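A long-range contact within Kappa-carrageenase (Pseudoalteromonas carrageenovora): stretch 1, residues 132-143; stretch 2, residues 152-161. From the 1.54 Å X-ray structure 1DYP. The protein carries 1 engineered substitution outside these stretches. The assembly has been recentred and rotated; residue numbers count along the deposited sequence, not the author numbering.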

ATOM      1  N   ASP A 132     -15.030 -17.644   5.612  1.00 11.79           N
ATOM      2  CA  ASP A 132     -14.674 -17.204   4.267  1.00 11.23           C
ATOM      3  C   ASP A 132     -14.011 -15.834   4.320  1.00 10.93           C
ATOM      4  O   ASP A 132     -14.432 -14.958   5.075  1.00 10.53           O
ATOM      5  N   VAL A 133     -12.974 -15.658   3.509  1.00 10.46           N
ATOM      6  CA  VAL A 133     -12.264 -14.389   3.434  1.00 10.13           C
ATOM      7  C   VAL A 133     -12.661 -13.733   2.117  1.00  9.88           C
ATOM      8  O   VAL A 133     -12.395 -14.269   1.040  1.00 10.16           O
ATOM      9  N   GLN A 134     -13.308 -12.577   2.212  1.00  9.46           N
ATOM     10  CA  GLN A 134     -13.771 -11.857   1.031  1.00  9.19           C
ATOM     11  C   GLN A 134     -12.754 -10.857   0.509  1.00  8.94           C
ATOM     12  O   GLN A 134     -12.839 -10.421  -0.637  1.00  8.83           O
ATOM     13  N   TYR A 135     -11.802 -10.486   1.357  1.00  8.60           N
ATOM     14  CA  TYR A 135     -10.798  -9.498   0.985  1.00  8.23           C
ATOM     15  C   TYR A 135      -9.507  -9.705   1.762  1.00  8.00           C
ATOM     16  O   TYR A 135      -9.535  -9.933   2.970  1.00  7.91           O
ATOM     17  N   SER A 136      -8.381  -9.625   1.059  1.00  7.72           N
ATOM     18  CA  SER A 136      -7.065  -9.778   1.675  1.00  7.58           C
ATOM     19  C   SER A 136      -6.176  -8.611   1.266  1.00  7.39           C
ATOM     20  O   SER A 136      -6.098  -8.262   0.088  1.00  7.67           O
ATOM     21  N   GLU A 137      -5.500  -8.016   2.242  1.00  6.95           N
ATOM     22  CA  GLU A 137      -4.602  -6.901   1.980  1.00  6.67           C
ATOM     23  C   GLU A 137      -3.372  -7.010   2.861  1.00  6.57           C
ATOM     24  O   GLU A 137      -3.483  -7.115   4.082  1.00  6.48           O
ATOM     25  N   ILE A 138      -2.200  -7.012   2.237  1.00  6.52           N
ATOM     26  CA  ILE A 138      -0.950  -7.062   2.982  1.00  6.38           C
ATOM     27  C   ILE A 138      -0.224  -5.755   2.711  1.00  6.33           C
ATOM     28  O   ILE A 138       0.071  -5.422   1.564  1.00  6.47           O
ATOM     29  N   ASP A 139       0.043  -5.003   3.769  1.00  6.41           N
ATOM     30  CA  ASP A 139       0.734  -3.731   3.625  1.00  6.76           C
ATOM     31  C   ASP A 139       2.194  -3.944   3.989  1.00  6.57           C
ATOM     32  O   ASP A 139       2.530  -4.110   5.161  1.00  6.89           O
ATOM     33  N   VAL A 140       3.063  -3.956   2.980  1.00  6.39           N
ATOM     34  CA  VAL A 140       4.485  -4.171   3.230  1.00  6.28           C
ATOM     35  C   VAL A 140       4.980  -3.042   4.116  1.00  6.21           C
ATOM     36  O   VAL A 140       5.707  -3.262   5.083  1.00  6.00           O
ATOM     37  N   VAL A 141       4.580  -1.825   3.775  1.00  6.26           N
ATOM     38  CA  VAL A 141       4.921  -0.667   4.580  1.00  6.16           C
ATOM     39  C   VAL A 141       4.032   0.512   4.231  1.00  6.40           C
ATOM     40  O   VAL A 141       3.620   0.687   3.085  1.00  6.08           O
ATOM     41  N   GLU A 142       3.704   1.286   5.255  1.00  6.51           N
ATOM     42  CA  GLU A 142       2.939   2.508   5.105  1.00  7.19           C
ATOM     43  C   GLU A 142       3.772   3.479   5.914  1.00  6.95           C
ATOM     44  O   GLU A 142       3.896   3.353   7.131  1.00  7.23           O
ATOM     45  N   LEU A 143       4.383   4.426   5.216  1.00  6.86           N
ATOM     46  CA  LEU A 143       5.242   5.403   5.856  1.00  6.76           C
ATOM     47  C   LEU A 143       4.538   6.688   6.238  1.00  6.87           C
ATOM     48  O   LEU A 143       3.479   7.030   5.707  1.00  6.70           O
ATOM     49  N   SER A 152       6.732   3.673  11.422  1.00  8.16           N
ATOM     50  CA  SER A 152       6.240   3.037  10.205  1.00  7.49           C
ATOM     51  C   SER A 152       5.249   1.935  10.544  1.00  7.20           C
ATOM     52  O   SER A 152       5.305   1.348  11.628  1.00  6.78           O
ATOM     53  N   ASP A 153       4.335   1.664   9.620  1.00  6.75           N
ATOM     54  CA  ASP A 153       3.345   0.613   9.815  1.00  6.76           C
ATOM     55  C   ASP A 153       3.532  -0.509   8.795  1.00  6.53           C
ATOM     56  O   ASP A 153       3.822  -0.267   7.629  1.00  6.47           O
ATOM     57  N   HIS A 154       3.371  -1.746   9.248  1.00  6.43           N
ATOM     58  CA  HIS A 154       3.523  -2.935   8.406  1.00  6.50           C
ATOM     59  C   HIS A 154       2.311  -3.735   8.832  1.00  6.47           C
ATOM     60  O   HIS A 154       2.394  -4.634   9.669  1.00  6.48           O
ATOM     61  N   ASP A 155       1.171  -3.357   8.262  1.00  6.48           N
ATOM     62  CA  ASP A 155      -0.114  -3.940   8.621  1.00  6.57           C
ATOM     63  C   ASP A 155      -0.805  -4.914   7.665  1.00  6.46           C
ATOM     64  O   ASP A 155      -0.313  -5.246   6.576  1.00  6.57           O
ATOM     65  N   LEU A 156      -1.983  -5.350   8.102  1.00  6.74           N
ATOM     66  CA  LEU A 156      -2.841  -6.269   7.363  1.00  6.82           C
ATOM     67  C   LEU A 156      -4.289  -5.805   7.491  1.00  7.13           C
ATOM     68  O   LEU A 156      -4.697  -5.294   8.534  1.00  7.22           O
ATOM     69  N   HIS A 157      -5.054  -5.982   6.419  1.00  7.15           N
ATOM     70  CA  HIS A 157      -6.471  -5.638   6.402  1.00  7.50           C
ATOM     71  C   HIS A 157      -7.181  -6.819   5.759  1.00  7.47           C
ATOM     72  O   HIS A 157      -6.615  -7.490   4.899  1.00  7.56           O
ATOM     73  N   ASN A 158      -8.416  -7.075   6.169  1.00  7.73           N
ATOM     74  CA  ASN A 158      -9.164  -8.182   5.593  1.00  8.20           C
ATOM     75  C   ASN A 158     -10.625  -8.149   5.984  1.00  8.58           C
ATOM     76  O   ASN A 158     -11.024  -7.429   6.897  1.00  8.67           O
ATOM     77  N   ILE A 159     -11.413  -8.935   5.260  1.00  9.16           N
ATOM     78  CA  ILE A 159     -12.828  -9.099   5.539  1.00  9.69           C
ATOM     79  C   ILE A 159     -13.009 -10.604   5.658  1.00  9.92           C
ATOM     80  O   ILE A 159     -12.711 -11.348   4.721  1.00  9.79           O
ATOM     81  N   VAL A 160     -13.477 -11.055   6.814  1.00 10.46           N
ATOM     82  CA  VAL A 160     -13.692 -12.475   7.031  1.00 10.75           C
ATOM     83  C   VAL A 160     -15.069 -12.684   7.643  1.00 11.19           C
ATOM     84  O   VAL A 160     -15.538 -11.868   8.434  1.00 11.06           O
ATOM     85  N   VAL A 161     -15.720 -13.774   7.262  1.00 11.75           N
ATOM     86  CA  VAL A 161     -17.047 -14.076   7.778  1.00 12.44           C
ATOM     87  C   VAL A 161     -16.979 -14.609   9.209  1.00 13.01           C
ATOM     88  O   VAL A 161     -16.381 -15.654   9.466  1.00 12.87           O
TER

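Two neighbouring antiparallel strands, broken by a bulge near Gln134 and a corner at Val140, pair through backbone hydrogen bonds and carry a cluster of acids and a histidine on one face and mostly apolar pairs on the other. Strands 135-139 and 156-161 approach to 4.7 Å with their directions 165° apart, and the contact buries 941 Å² in all. The side chains of the main ladder stand on the two faces of the sheet, so most contacts run between neighbours on the same face.

Val133, Ser136, Ile138, Leu156, Asn158 and Val160 share one face. Val133 (t) and Val160 (p) meet there, CG2 of Val133 lying 4.1 Å from CG2 of Val160, and Ile138 (m, t) brings CG1 to 3.8 Å from CD2 of Leu156 (m, t). Between these apolar pairs Ser136 (m) and Asn158 (p) are backbone partners whose side chains do not bond to each other; Ser136 OG and Asn158 OD1 find their hydrogen bonds elsewhere in the structure.

The other face holds Tyr135, Glu137, His157 and Ile159. Tyr135 (t) sets its CB 3.9 Å from CD1 of Ile159 (m, t), while CB of His157 lies near the plane of the tyrosine ring, at its edge, 4.3 Å from CE2 of Tyr135. The hydroxyl of Tyr135 then donates to Glu137 along its own strand, OH to OE1 2.6 Å. Glu137 (t, t) places OE2 2.5 Å from OD1 of Asp139 (m), a spacing that suggests a proton held by one of the acids. Asp139 points its CA-to-CB bond toward the second stretch, and its OD2 accepts a weak hydrogen bond of 2.7 Å from ND1 of His157 (m). OE2 of Glu137 is also 3.2 Å from His157 ND1, but at a poor angle for bonding.

Past the corner, the ring of His154 (m) reaches back to the first stretch: its ND1 donates to Val140 O at 2.9 Å, near the plane of the ring, and CG2 of Val141 (p) packs 3.5 Å from CE1 of His154. The other ring nitrogen, NE2 of His154, is hydrogen-bonded with OG of Ser152 (p) at 2.8 Å.

Glu142 (m, t) and Asp155 (m) bring like charges close, OE1 of Glu142 to OD2 of Asp155 4.1 Å, and two waters link the two residues. Water 2 donates to both, 2.5 Å from its O to Glu142 OE1 and 2.7 Å to Asp155 OD2; water 1 donates to Glu142 OE1 (2.6 Å from its O) and accepts from Asp155 N (2.8 Å from its O). A cadmium ion also touches this contact.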

ATOM      1  CB  ASP A 132     -15.915 -17.104   3.378  1.00 11.40           C
ATOM      2  CG  ASP A 132     -16.212 -18.391   2.631  1.00 11.60           C
ATOM      3  OD1 ASP A 132     -15.463 -19.378   2.786  1.00 12.01           O
ATOM      4  OD2 ASP A 132     -17.205 -18.402   1.878  1.00 11.99           O
ATOM      5  CB  VAL A 133     -10.739 -14.597   3.470  1.00 10.08           C
ATOM      6  CG1 VAL A 133     -10.027 -13.274   3.239  1.00  9.80           C
ATOM      7  CG2 VAL A 133     -10.331 -15.190   4.818  1.00  9.65           C
ATOM      8  CB  GLN A 134     -15.060 -11.093   1.341  1.00  9.35           C
ATOM      9  CG  GLN A 134     -16.152 -11.905   2.011  1.00  9.87           C
ATOM     10  CD  GLN A 134     -17.468 -11.151   2.080  1.00 10.02           C
ATOM     11  OE1 GLN A 134     -17.492  -9.921   2.137  1.00 10.62           O
ATOM     12  NE2 GLN A 134     -18.574 -11.888   2.086  1.00 10.17           N
ATOM     13  CB  TYR A 135     -11.347  -8.096   1.270  1.00  7.95           C
ATOM     14  CG  TYR A 135     -10.365  -6.965   1.054  1.00  8.02           C
ATOM     15  CD1 TYR A 135      -9.970  -6.598  -0.232  1.00  7.88           C
ATOM     16  CD2 TYR A 135      -9.838  -6.258   2.135  1.00  7.75           C
ATOM     17  CE1 TYR A 135      -9.073  -5.550  -0.438  1.00  7.87           C
ATOM     18  CE2 TYR A 135      -8.938  -5.207   1.940  1.00  7.57           C
ATOM     19  CZ  TYR A 135      -8.562  -4.860   0.652  1.00  7.58           C
ATOM     20  OH  TYR A 135      -7.679  -3.825   0.443  1.00  7.66           O
ATOM     21  CB  SER A 136      -6.393 -11.078   1.226  1.00  7.71           C
ATOM     22  OG  SER A 136      -7.132 -12.220   1.618  1.00  7.99           O
ATOM     23  CB  GLU A 137      -5.297  -5.567   2.271  1.00  6.56           C
ATOM     24  CG  GLU A 137      -4.409  -4.340   2.058  1.00  7.08           C
ATOM     25  CD  GLU A 137      -5.057  -3.057   2.545  1.00  7.08           C
ATOM     26  OE1 GLU A 137      -6.303  -2.974   2.517  1.00  7.20           O
ATOM     27  OE2 GLU A 137      -4.328  -2.123   2.943  1.00  7.31           O
ATOM     28  CB  ILE A 138      -0.045  -8.233   2.543  1.00  6.43           C
ATOM     29  CG1 ILE A 138      -0.725  -9.568   2.853  1.00  6.65           C
ATOM     30  CG2 ILE A 138       1.293  -8.146   3.287  1.00  6.51           C
ATOM     31  CD1 ILE A 138       0.095 -10.797   2.468  1.00  6.89           C
ATOM     32  CB  ASP A 139       0.076  -2.705   4.539  1.00  7.11           C
ATOM     33  CG  ASP A 139      -1.412  -2.617   4.302  1.00  7.69           C
ATOM     34  OD1 ASP A 139      -1.805  -2.187   3.198  1.00  7.47           O
ATOM     35  OD2 ASP A 139      -2.184  -3.003   5.204  1.00  8.93           O
ATOM     36  CB  VAL A 140       5.280  -4.212   1.920  1.00  6.47           C
ATOM     37  CG1 VAL A 140       6.743  -4.525   2.215  1.00  6.79           C
ATOM     38  CG2 VAL A 140       4.685  -5.265   0.996  1.00  6.81           C
ATOM     39  CB  VAL A 141       6.406  -0.224   4.412  1.00  6.18           C
ATOM     40  CG1 VAL A 141       6.658   0.289   2.998  1.00  6.29           C
ATOM     41  CG2 VAL A 141       6.729   0.863   5.429  1.00  6.24           C
ATOM     42  CB  GLU A 142       1.534   2.360   5.675  1.00  7.91           C
ATOM     43  CG  GLU A 142       0.578   1.742   4.674  1.00  8.86           C
ATOM     44  CD  GLU A 142      -0.765   1.435   5.276  1.00  9.33           C
ATOM     45  OE1 GLU A 142      -0.845   0.483   6.079  1.00 10.16           O
ATOM     46  OE2 GLU A 142      -1.737   2.147   4.956  1.00 10.08           O
ATOM     47  CB  LEU A 143       6.407   5.755   4.926  1.00  6.90           C
ATOM     48  CG  LEU A 143       7.400   4.646   4.586  1.00  6.62           C
ATOM     49  CD1 LEU A 143       8.346   5.123   3.489  1.00  6.88           C
ATOM     50  CD2 LEU A 143       8.176   4.261   5.836  1.00  6.93           C
ATOM     51  CB  SER A 152       7.402   2.449   9.394  1.00  7.53           C
ATOM     52  OG  SER A 152       8.131   1.490  10.144  1.00  7.39           O
ATOM     53  CB  ASP A 153       1.939   1.187   9.707  1.00  7.23           C
ATOM     54  CG  ASP A 153       1.662   2.207  10.772  1.00  7.71           C
ATOM     55  OD1 ASP A 153       1.829   1.879  11.965  1.00  8.24           O
ATOM     56  OD2 ASP A 153       1.281   3.334  10.416  1.00  8.54           O
ATOM     57  CB  HIS A 154       4.846  -3.603   8.774  1.00  6.58           C
ATOM     58  CG  HIS A 154       6.003  -2.648   8.784  1.00  6.63           C
ATOM     59  ND1 HIS A 154       6.737  -2.351   7.657  1.00  6.21           N
ATOM     60  CD2 HIS A 154       6.504  -1.861   9.766  1.00  6.73           C
ATOM     61  CE1 HIS A 154       7.635  -1.421   7.937  1.00  6.53           C
ATOM     62  NE2 HIS A 154       7.511  -1.105   9.211  1.00  6.34           N
ATOM     63  CB  ASP A 155      -1.090  -2.802   8.909  1.00  6.51           C
ATOM     64  CG  ASP A 155      -0.608  -1.889  10.005  1.00  6.65           C
ATOM     65  OD1 ASP A 155       0.134  -2.378  10.882  1.00  6.33           O
ATOM     66  OD2 ASP A 155      -0.968  -0.694  10.001  1.00  6.38           O
ATOM     67  CB  LEU A 156      -2.737  -7.676   7.945  1.00  6.86           C
ATOM     68  CG  LEU A 156      -1.382  -8.380   7.930  1.00  6.81           C
ATOM     69  CD1 LEU A 156      -1.491  -9.672   8.722  1.00  6.73           C
ATOM     70  CD2 LEU A 156      -0.953  -8.660   6.494  1.00  7.08           C
ATOM     71  CB  HIS A 157      -6.746  -4.394   5.554  1.00  7.78           C
ATOM     72  CG  HIS A 157      -6.143  -3.136   6.095  1.00  8.29           C
ATOM     73  ND1 HIS A 157      -4.789  -2.881   6.064  1.00  8.43           N
ATOM     74  CD2 HIS A 157      -6.718  -2.045   6.656  1.00  8.41           C
ATOM     75  CE1 HIS A 157      -4.556  -1.687   6.579  1.00  8.64           C
ATOM     76  NE2 HIS A 157      -5.710  -1.159   6.946  1.00  8.77           N
ATOM     77  CB  ASN A 158      -8.583  -9.526   6.051  1.00  8.17           C
ATOM     78  CG  ASN A 158      -8.694  -9.728   7.555  1.00  7.95           C
ATOM     79  OD1 ASN A 158      -7.949  -9.132   8.324  1.00  7.45           O
ATOM     80  ND2 ASN A 158      -9.639 -10.570   7.978  1.00  7.81           N
ATOM     81  CB  ILE A 159     -13.729  -8.602   4.398  1.00  9.72           C
ATOM     82  CG1 ILE A 159     -13.619  -7.084   4.258  1.00  9.92           C
ATOM     83  CG2 ILE A 159     -15.180  -9.002   4.687  1.00  9.80           C
ATOM     84  CD1 ILE A 159     -14.403  -6.524   3.086  1.00 10.37           C
ATOM     85  CB  VAL A 160     -12.602 -13.079   7.957  1.00 10.79           C
ATOM     86  CG1 VAL A 160     -12.643 -12.415   9.325  1.00 10.47           C
ATOM     87  CG2 VAL A 160     -12.795 -14.583   8.084  1.00 10.59           C
ATOM     88  CB  VAL A 161     -17.762 -15.109   6.880  1.00 12.27           C
ATOM     89  CG1 VAL A 161     -19.116 -15.472   7.472  1.00 12.34           C
ATOM     90  CG2 VAL A 161     -17.936 -14.543   5.480  1.00 12.45           C
TER
HETATM   91  O   HOH W   1       1.216  -0.924   6.862  1.00 11.43           O
HETATM   92  O   HOH W   2      -2.294   0.577   8.064  1.00 13.77           O